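Local coordinates for protein separin (Saccharomyces cerevisiae, PDB 5U1T) that cleaves the MCD1/SCC1 subunit of cohesin at the onset of anaphase, acting as a caspase-like cysteine protease that securin holds inactive during most of the cell cycle, at residues A[1260-1263]-A[1264-1268]; A[1268-1271]-A[1272-1275]; A[1325-1328]-A[1329-1332]. All coordinates share one frame; numbering follows the deposited sequence.

Contact 1 (A[1260-1263]-A[1264-1268]); sequences DKFY and EILHQ
L1266 reaches back along its own helix to F1262, one turn earlier, and its side chain is worth following outward. CB rests beside the backbone of that preceding turn, L1266 CB lying 3.6 Å from Y1263 O. CG comes next and lies over one face of the F1262 ring. From there the CD1 branch does the touching, L1266 CD1 being set against the far end of the ring 3.6 Å from F1262 CZ, with CE2 close by. The ring is within reach because F1262 swings CG anti to its own backbone N (chi1 172°), while L1266 sends CG the other way, anti to its carbonyl carbon, and the two side chains meet at a slant. I1290 on helix 1287-1294 packs against F1262 as well.

All of this rides on an alpha helix, spanning 1252-1269, whose regular i to i+4 backbone bonds cross the contact. L1266 N bonds to F1262 O at 3.0 Å. I1265 N to K1261 O is the straightest of the set, with an N-H...O angle of 171°.

On another side of the helix K1261 and E1264 leave the backbone as neighbours and keep company outward. The carboxylate meets the lysine's methylene chain rather than its ammonium: E1264 OE1 sits 3.3 Å from K1261 CD, whereas K1261 NZ stays 4.3 Å from E1264 OE1, too far for a salt bridge. Any electrostatic help between them is therefore probably modest. F1262 CD2 lies over the centre of one face of the Y1263 ring, and Y1263 OH is hydrogen-bonded to V1285 N. I1265 tucks CG1 and CD1 around the K1261 carbonyl and packs on L1335 and Q1338 of helix 1332-1347.

Contact 2 (A[1268-1271]-A[1272-1275]); sequences QNLP and SRKL
The carbonyl oxygen of L1270 is gripped from the turn that follows it. K1274 N donates to L1270 O at 3.0 Å. R1273 N adds a weak bond to the same oxygen. A further weak bond joins L1275 N to P1271 O at 3.1 Å.

K1274 then folds its aliphatic chain back over the carbonyls of the preceding residues. Its CG lies beside L1270 O. K1274 CD comes 3.3 Å from Q1268 O, and the bend at chi3 (56°) then sets CE and NZ, which stay near that oxygen. L1270 and R1273 run next to each other in a common direction, L1270 CD2 being 3.9 Å from R1273 CD and oblique to the guanidinium.

One shell out, L1318 of helix 1303-1320 packs against both L1270 and R1273. R1273 NH2 makes a salt bridge to E1323 and a hydrogen bond to I1283 O, and NE is hydrogen-bonded as well. N1269 is fixed by Q1338, which accepts from its ND2, and P1271 and S1272 lie against N1325.

L1270 is where the chain leaves helix 1252-1269 and also the N-cap position of the short helix 1271-1275. Leucine offers no side-chain cap, but proline in the first turn leaves one N-H fewer to satisfy; L1270 O accepts the first i to i+4 bond, from K1274 N. The buried arginine probably keeps its positive charge, since E1323 supplies the opposite one.

Contact 3 (A[1325-1328]-A[1329-1332]); sequences NAYD and EIDF
E1329 N donates to A1326 O at 2.9 Å in a nearly straight bond, though it comes from above the carbonyl plane. It closes a beta turn with Y1327 and D1328 at the corner. I1330 N adds a weak bond to Y1327 O. Beside the turn, A1326 CB touches E1329 CG at 3.6 Å.

The apolar side is built on Y1327. I1330 flanks it and lays CD1 obliquely against the ring, I1330 CD1 being 3.5 Å from Y1327 CD1. F1332 completes the group in a T-shaped (edge-to-face) stack: its CZ stands over one face of the tyrosine ring, toward the rim, with the planes at 75°. The edge of F1332 also faces Y1327 O, while I1330 CG2 sits over the centre of one phenylalanine face. With an alanine at F1332 that ring is gone, and the Y1327 ring would probably be left without its edge-on partner and freer to turn.

L1315 of helix 1303-1320 packs on both Y1327 and I1330. D1331 sits at the N-cap of helix 1332-1347, its OD1 making a weak bond to M1334 N. A beta turn followed by an inverse gamma turn centred on D1331 thus leads the chain into the Asp N-cap of the next helix.

How the contacts relate
From the N terminus the chain runs through contact 1, a piece of helix 1252-1269, and directly into contact 2, which shares Q1268 with it and turns the chain into helix 1271-1275. None of the three closes a long loop or encloses another; they follow in series. R1273 of contact 2 folds back beside Y1263 and H1267 of contact 1. Some fifty residues later contact 3, in the connection between helices 1303-1320 and 1332-1347, returns to contact 2: N1269 O and D1331 N form a probable hydrogen bond, and P1271 packs against E1329. Contacts 1 and 3 do not touch. Together they join these helices far from the chain's centre.

Contact 1 (A[1260-1263]-A[1264-1268])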
loop_
_atom_site.group_PDB
_atom_site.type_symbol
_atom_site.label_atom_id
_atom_site.label_comp_id
_atom_site.label_asym_id
_atom_site.label_seq_id
_atom_site.Cartn_x
_atom_site.Cartn_y
_atom_site.Cartn_z
ATOM N N ASP A 1260 -45.741 -30.014 -52.723
ATOM C CA ASP A 1260 -46.646 -29.592 -53.788
ATOM C C ASP A 1260 -48.043 -29.333 -53.240
ATOM O O ASP A 1260 -48.661 -28.305 -53.529
ATOM C CB ASP A 1260 -46.717 -30.646 -54.892
ATOM C CG ASP A 1260 -45.528 -30.600 -55.834
ATOM O OD1 ASP A 1260 -44.775 -29.612 -55.822
ATOM O OD2 ASP A 1260 -45.351 -31.562 -56.613
ATOM N N LYS A 1261 -48.529 -30.274 -52.436
ATOM C CA LYS A 1261 -49.875 -30.191 -51.869
ATOM C C LYS A 1261 -50.014 -29.038 -50.874
ATOM O O LYS A 1261 -50.929 -28.205 -50.981
ATOM C CB LYS A 1261 -50.238 -31.517 -51.198
ATOM C CG LYS A 1261 -50.450 -32.655 -52.188
ATOM C CD LYS A 1261 -51.712 -32.451 -52.991
ATOM C CE LYS A 1261 -52.056 -33.725 -53.740
ATOM N NZ LYS A 1261 -53.509 -33.821 -54.149
ATOM N N PHE A 1262 -49.097 -29.032 -49.907
ATOM C CA PHE A 1262 -48.922 -27.966 -48.943
ATOM C C PHE A 1262 -49.056 -26.605 -49.612
ATOM O O PHE A 1262 -49.898 -25.804 -49.221
ATOM C CB PHE A 1262 -47.553 -28.108 -48.255
ATOM C CG PHE A 1262 -47.191 -26.951 -47.369
ATOM C CD1 PHE A 1262 -47.718 -26.850 -46.092
ATOM C CD2 PHE A 1262 -46.309 -25.964 -47.816
ATOM C CE1 PHE A 1262 -47.386 -25.779 -45.278
ATOM C CE2 PHE A 1262 -45.977 -24.887 -47.016
ATOM C CZ PHE A 1262 -46.517 -24.791 -45.744
ATOM N N TYR A 1263 -48.251 -26.347 -50.637
ATOM C CA TYR A 1263 -48.341 -25.060 -51.320
ATOM C C TYR A 1263 -49.673 -24.867 -52.031
ATOM O O TYR A 1263 -50.225 -23.776 -51.994
ATOM C CB TYR A 1263 -47.186 -24.873 -52.301
ATOM C CG TYR A 1263 -45.943 -24.372 -51.608
ATOM C CD1 TYR A 1263 -45.883 -23.084 -51.076
ATOM C CD2 TYR A 1263 -44.837 -25.195 -51.458
ATOM C CE1 TYR A 1263 -44.744 -22.631 -50.431
ATOM C CE2 TYR A 1263 -43.700 -24.753 -50.812
ATOM C CZ TYR A 1263 -43.657 -23.474 -50.301
ATOM O OH TYR A 1263 -42.510 -23.066 -49.668
ATOM N N GLU A 1264 -50.205 -25.911 -52.664
ATOM C CA GLU A 1264 -51.505 -25.773 -53.297
ATOM C C GLU A 1264 -52.510 -25.368 -52.228
ATOM O O GLU A 1264 -53.275 -24.415 -52.411
ATOM C CB GLU A 1264 -51.921 -27.057 -53.995
ATOM C CG GLU A 1264 -53.440 -27.244 -54.198
ATOM C CD GLU A 1264 -53.817 -28.742 -54.322
ATOM O OE1 GLU A 1264 -52.910 -29.602 -54.163
ATOM O OE2 GLU A 1264 -55.003 -29.073 -54.592
ATOM N N ILE A 1265 -52.475 -26.060 -51.098
ATOM C CA ILE A 1265 -53.371 -25.721 -50.003
ATOM C C ILE A 1265 -53.244 -24.248 -49.551
ATOM O O ILE A 1265 -54.259 -23.574 -49.349
ATOM C CB ILE A 1265 -53.155 -26.666 -48.818
ATOM C CG1 ILE A 1265 -53.645 -28.063 -49.202
ATOM C CG2 ILE A 1265 -53.886 -26.154 -47.580
ATOM C CD1 ILE A 1265 -53.059 -29.159 -48.405
ATOM N N LEU A 1266 -52.023 -23.730 -49.434
ATOM C CA LEU A 1266 -51.841 -22.315 -49.104
ATOM C C LEU A 1266 -52.382 -21.391 -50.208
ATOM O O LEU A 1266 -52.930 -20.313 -49.927
ATOM C CB LEU A 1266 -50.363 -22.010 -48.835
ATOM C CG LEU A 1266 -49.756 -22.587 -47.544
ATOM C CD1 LEU A 1266 -48.320 -22.084 -47.287
ATOM C CD2 LEU A 1266 -50.651 -22.301 -46.339
ATOM N N HIS A 1267 -52.239 -21.841 -51.458
ATOM C CA HIS A 1267 -52.626 -21.062 -52.632
ATOM C C HIS A 1267 -54.120 -20.822 -52.652
ATOM O O HIS A 1267 -54.572 -19.723 -52.945
ATOM C CB HIS A 1267 -52.192 -21.766 -53.918
ATOM C CG HIS A 1267 -52.363 -20.944 -55.161
ATOM N ND1 HIS A 1267 -51.944 -21.370 -56.398
ATOM C CD2 HIS A 1267 -52.906 -19.715 -55.354
ATOM C CE1 HIS A 1267 -52.214 -20.448 -57.300
ATOM N NE2 HIS A 1267 -52.806 -19.437 -56.699
ATOM N N GLN A 1268 -54.892 -21.842 -52.318
ATOM C CA GLN A 1268 -56.329 -21.735 -52.470
ATOM C C GLN A 1268 -57.018 -21.198 -51.220
ATOM O O GLN A 1268 -58.189 -20.834 -51.272
ATOM C CB GLN A 1268 -56.916 -23.093 -52.865
ATOM C CG GLN A 1268 -57.006 -24.108 -51.741
ATOM C CD GLN A 1268 -57.569 -25.474 -52.203
ATOM O OE1 GLN A 1268 -56.816 -26.467 -52.351
ATOM N NE2 GLN A 1268 -58.898 -25.521 -52.428
#

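Contact 2 (A[1268-1271]-A[1272-1275])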
loop_
_atom_site.group_PDB
_atom_site.type_symbol
_atom_site.label_atom_id
_atom_site.label_comp_id
_atom_site.label_asym_id
_atom_site.label_seq_id
_atom_site.Cartn_x
_atom_site.Cartn_y
_atom_site.Cartn_z
ATOM N N GLN A 1268 -54.892 -21.842 -52.318
ATOM C CA GLN A 1268 -56.329 -21.735 -52.470
ATOM C C GLN A 1268 -57.018 -21.198 -51.220
ATOM O O GLN A 1268 -58.189 -20.834 -51.272
ATOM C CB GLN A 1268 -56.916 -23.093 -52.865
ATOM C CG GLN A 1268 -57.006 -24.108 -51.741
ATOM C CD GLN A 1268 -57.569 -25.474 -52.203
ATOM O OE1 GLN A 1268 -56.816 -26.467 -52.351
ATOM N NE2 GLN A 1268 -58.898 -25.521 -52.428
ATOM N N ASN A 1269 -56.295 -21.100 -50.113
ATOM C CA ASN A 1269 -56.937 -20.774 -48.844
ATOM C C ASN A 1269 -56.452 -19.507 -48.132
ATOM O O ASN A 1269 -57.076 -19.071 -47.162
ATOM C CB ASN A 1269 -56.795 -21.963 -47.909
ATOM C CG ASN A 1269 -57.631 -23.125 -48.346
ATOM O OD1 ASN A 1269 -58.816 -22.959 -48.649
ATOM N ND2 ASN A 1269 -57.025 -24.313 -48.418
ATOM N N LEU A 1270 -55.353 -18.930 -48.617
ATOM C CA LEU A 1270 -54.846 -17.646 -48.121
ATOM C C LEU A 1270 -55.267 -16.472 -49.016
ATOM O O LEU A 1270 -54.939 -16.445 -50.193
ATOM C CB LEU A 1270 -53.323 -17.682 -48.023
ATOM C CG LEU A 1270 -52.648 -18.124 -46.733
ATOM C CD1 LEU A 1270 -53.419 -19.212 -46.047
ATOM C CD2 LEU A 1270 -51.235 -18.573 -47.057
ATOM N N PRO A 1271 -55.960 -15.479 -48.443
ATOM C CA PRO A 1271 -56.479 -14.338 -49.203
ATOM C C PRO A 1271 -55.439 -13.697 -50.110
ATOM O O PRO A 1271 -55.773 -13.243 -51.203
ATOM C CB PRO A 1271 -56.908 -13.346 -48.124
ATOM C CG PRO A 1271 -56.998 -14.092 -46.891
ATOM C CD PRO A 1271 -56.144 -15.312 -46.993
ATOM N N SER A 1272 -54.192 -13.658 -49.668
ATOM C CA SER A 1272 -53.153 -13.008 -50.440
ATOM C C SER A 1272 -52.844 -13.768 -51.715
ATOM O O SER A 1272 -52.643 -13.167 -52.772
ATOM C CB SER A 1272 -51.886 -12.864 -49.611
ATOM O OG SER A 1272 -51.081 -11.844 -50.164
ATOM N N ARG A 1273 -52.798 -15.096 -51.614
ATOM C CA ARG A 1273 -52.382 -15.916 -52.741
ATOM C C ARG A 1273 -53.551 -16.066 -53.689
ATOM O O ARG A 1273 -53.385 -16.279 -54.883
ATOM C CB ARG A 1273 -51.854 -17.256 -52.252
ATOM C CG ARG A 1273 -50.434 -17.155 -51.804
ATOM C CD ARG A 1273 -50.056 -18.161 -50.749
ATOM N NE ARG A 1273 -48.859 -17.708 -50.052
ATOM C CZ ARG A 1273 -47.666 -18.302 -50.071
ATOM N NH1 ARG A 1273 -47.458 -19.439 -50.732
ATOM N NH2 ARG A 1273 -46.677 -17.741 -49.390
ATOM N N LYS A 1274 -54.741 -15.877 -53.147
ATOM C CA LYS A 1274 -55.949 -15.941 -53.941
ATOM C C LYS A 1274 -56.174 -14.690 -54.761
ATOM O O LYS A 1274 -56.797 -14.776 -55.816
ATOM C CB LYS A 1274 -57.146 -16.191 -53.043
ATOM C CG LYS A 1274 -57.011 -17.494 -52.272
ATOM C CD LYS A 1274 -58.032 -17.580 -51.165
ATOM C CE LYS A 1274 -59.408 -17.399 -51.746
ATOM N NZ LYS A 1274 -60.411 -17.773 -50.732
ATOM N N LEU A 1275 -55.654 -13.543 -54.309
ATOM C CA LEU A 1275 -56.010 -12.256 -54.921
ATOM C C LEU A 1275 -54.882 -11.389 -55.475
ATOM O O LEU A 1275 -55.159 -10.436 -56.211
ATOM C CB LEU A 1275 -56.774 -11.402 -53.911
ATOM C CG LEU A 1275 -57.972 -12.059 -53.238
ATOM C CD1 LEU A 1275 -58.303 -11.285 -51.995
ATOM C CD2 LEU A 1275 -59.187 -12.191 -54.175
#

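Contact 3 (A[1325-1328]-A[1329-1332])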
loop_
_atom_site.group_PDB
_atom_site.type_symbol
_atom_site.label_atom_id
_atom_site.label_comp_id
_atom_site.label_asym_id
_atom_site.label_seq_id
_atom_site.Cartn_x
_atom_site.Cartn_y
_atom_site.Cartn_z
ATOM N N ASN A 1325 -52.368 -11.589 -44.435
ATOM C CA ASN A 1325 -53.503 -12.473 -44.514
ATOM C C ASN A 1325 -54.428 -12.268 -43.325
ATOM O O ASN A 1325 -54.248 -12.892 -42.289
ATOM C CB ASN A 1325 -53.043 -13.929 -44.598
ATOM C CG ASN A 1325 -52.473 -14.273 -45.959
ATOM O OD1 ASN A 1325 -51.330 -14.694 -46.087
ATOM N ND2 ASN A 1325 -53.277 -14.075 -46.995
ATOM N N ALA A 1326 -55.418 -11.391 -43.477
ATOM C CA ALA A 1326 -56.464 -11.238 -42.472
ATOM C C ALA A 1326 -57.038 -12.598 -42.055
ATOM O O ALA A 1326 -57.511 -13.355 -42.907
ATOM C CB ALA A 1326 -57.557 -10.353 -43.001
ATOM N N TYR A 1327 -56.977 -12.906 -40.756
ATOM C CA TYR A 1327 -57.474 -14.176 -40.224
ATOM C C TYR A 1327 -58.979 -14.238 -40.443
ATOM O O TYR A 1327 -59.590 -15.301 -40.522
ATOM C CB TYR A 1327 -57.138 -14.332 -38.736
ATOM C CG TYR A 1327 -55.687 -14.667 -38.434
ATOM C CD1 TYR A 1327 -54.697 -14.505 -39.395
ATOM C CD2 TYR A 1327 -55.314 -15.174 -37.192
ATOM C CE1 TYR A 1327 -53.380 -14.817 -39.132
ATOM C CE2 TYR A 1327 -53.975 -15.506 -36.917
ATOM C CZ TYR A 1327 -53.016 -15.310 -37.892
ATOM O OH TYR A 1327 -51.696 -15.610 -37.644
ATOM N N ASP A 1328 -59.547 -13.054 -40.540
ATOM C CA ASP A 1328 -60.899 -12.796 -40.970
ATOM C C ASP A 1328 -61.336 -13.542 -42.226
ATOM O O ASP A 1328 -62.512 -13.881 -42.399
ATOM C CB ASP A 1328 -61.020 -11.299 -41.217
ATOM C CG ASP A 1328 -62.289 -10.754 -40.696
ATOM O OD1 ASP A 1328 -63.290 -11.481 -40.827
ATOM O OD2 ASP A 1328 -62.299 -9.628 -40.134
ATOM N N GLU A 1329 -60.391 -13.766 -43.125
ATOM C CA GLU A 1329 -60.727 -14.310 -44.422
ATOM C C GLU A 1329 -59.803 -15.431 -44.843
ATOM O O GLU A 1329 -59.738 -15.759 -46.016
ATOM C CB GLU A 1329 -60.718 -13.210 -45.492
ATOM C CG GLU A 1329 -59.916 -11.973 -45.165
ATOM C CD GLU A 1329 -59.876 -10.985 -46.316
ATOM O OE1 GLU A 1329 -60.217 -11.378 -47.460
ATOM O OE2 GLU A 1329 -59.511 -9.807 -46.089
ATOM N N ILE A 1330 -59.073 -16.015 -43.902
ATOM C CA ILE A 1330 -58.397 -17.264 -44.192
ATOM C C ILE A 1330 -59.430 -18.368 -44.011
ATOM O O ILE A 1330 -60.231 -18.319 -43.075
ATOM C CB ILE A 1330 -57.184 -17.504 -43.269
ATOM C CG1 ILE A 1330 -56.121 -16.416 -43.478
ATOM C CG2 ILE A 1330 -56.608 -18.913 -43.472
ATOM C CD1 ILE A 1330 -55.115 -16.315 -42.355
ATOM N N ASP A 1331 -59.439 -19.348 -44.903
ATOM C CA ASP A 1331 -60.333 -20.478 -44.709
ATOM C C ASP A 1331 -59.683 -21.532 -43.825
ATOM O O ASP A 1331 -59.107 -22.494 -44.324
ATOM C CB ASP A 1331 -60.740 -21.095 -46.045
ATOM C CG ASP A 1331 -61.933 -22.021 -45.914
ATOM O OD1 ASP A 1331 -62.350 -22.303 -44.766
ATOM O OD2 ASP A 1331 -62.449 -22.472 -46.962
ATOM N N PHE A 1332 -59.789 -21.348 -42.512
ATOM C CA PHE A 1332 -59.179 -22.265 -41.551
ATOM C C PHE A 1332 -59.813 -23.643 -41.620
ATOM O O PHE A 1332 -59.127 -24.638 -41.420
ATOM C CB PHE A 1332 -59.274 -21.709 -40.127
ATOM C CG PHE A 1332 -58.302 -20.602 -39.850
ATOM C CD1 PHE A 1332 -56.992 -20.886 -39.537
ATOM C CD2 PHE A 1332 -58.696 -19.279 -39.925
ATOM C CE1 PHE A 1332 -56.092 -19.877 -39.296
ATOM C CE2 PHE A 1332 -57.803 -18.264 -39.678
ATOM C CZ PHE A 1332 -56.492 -18.565 -39.360
#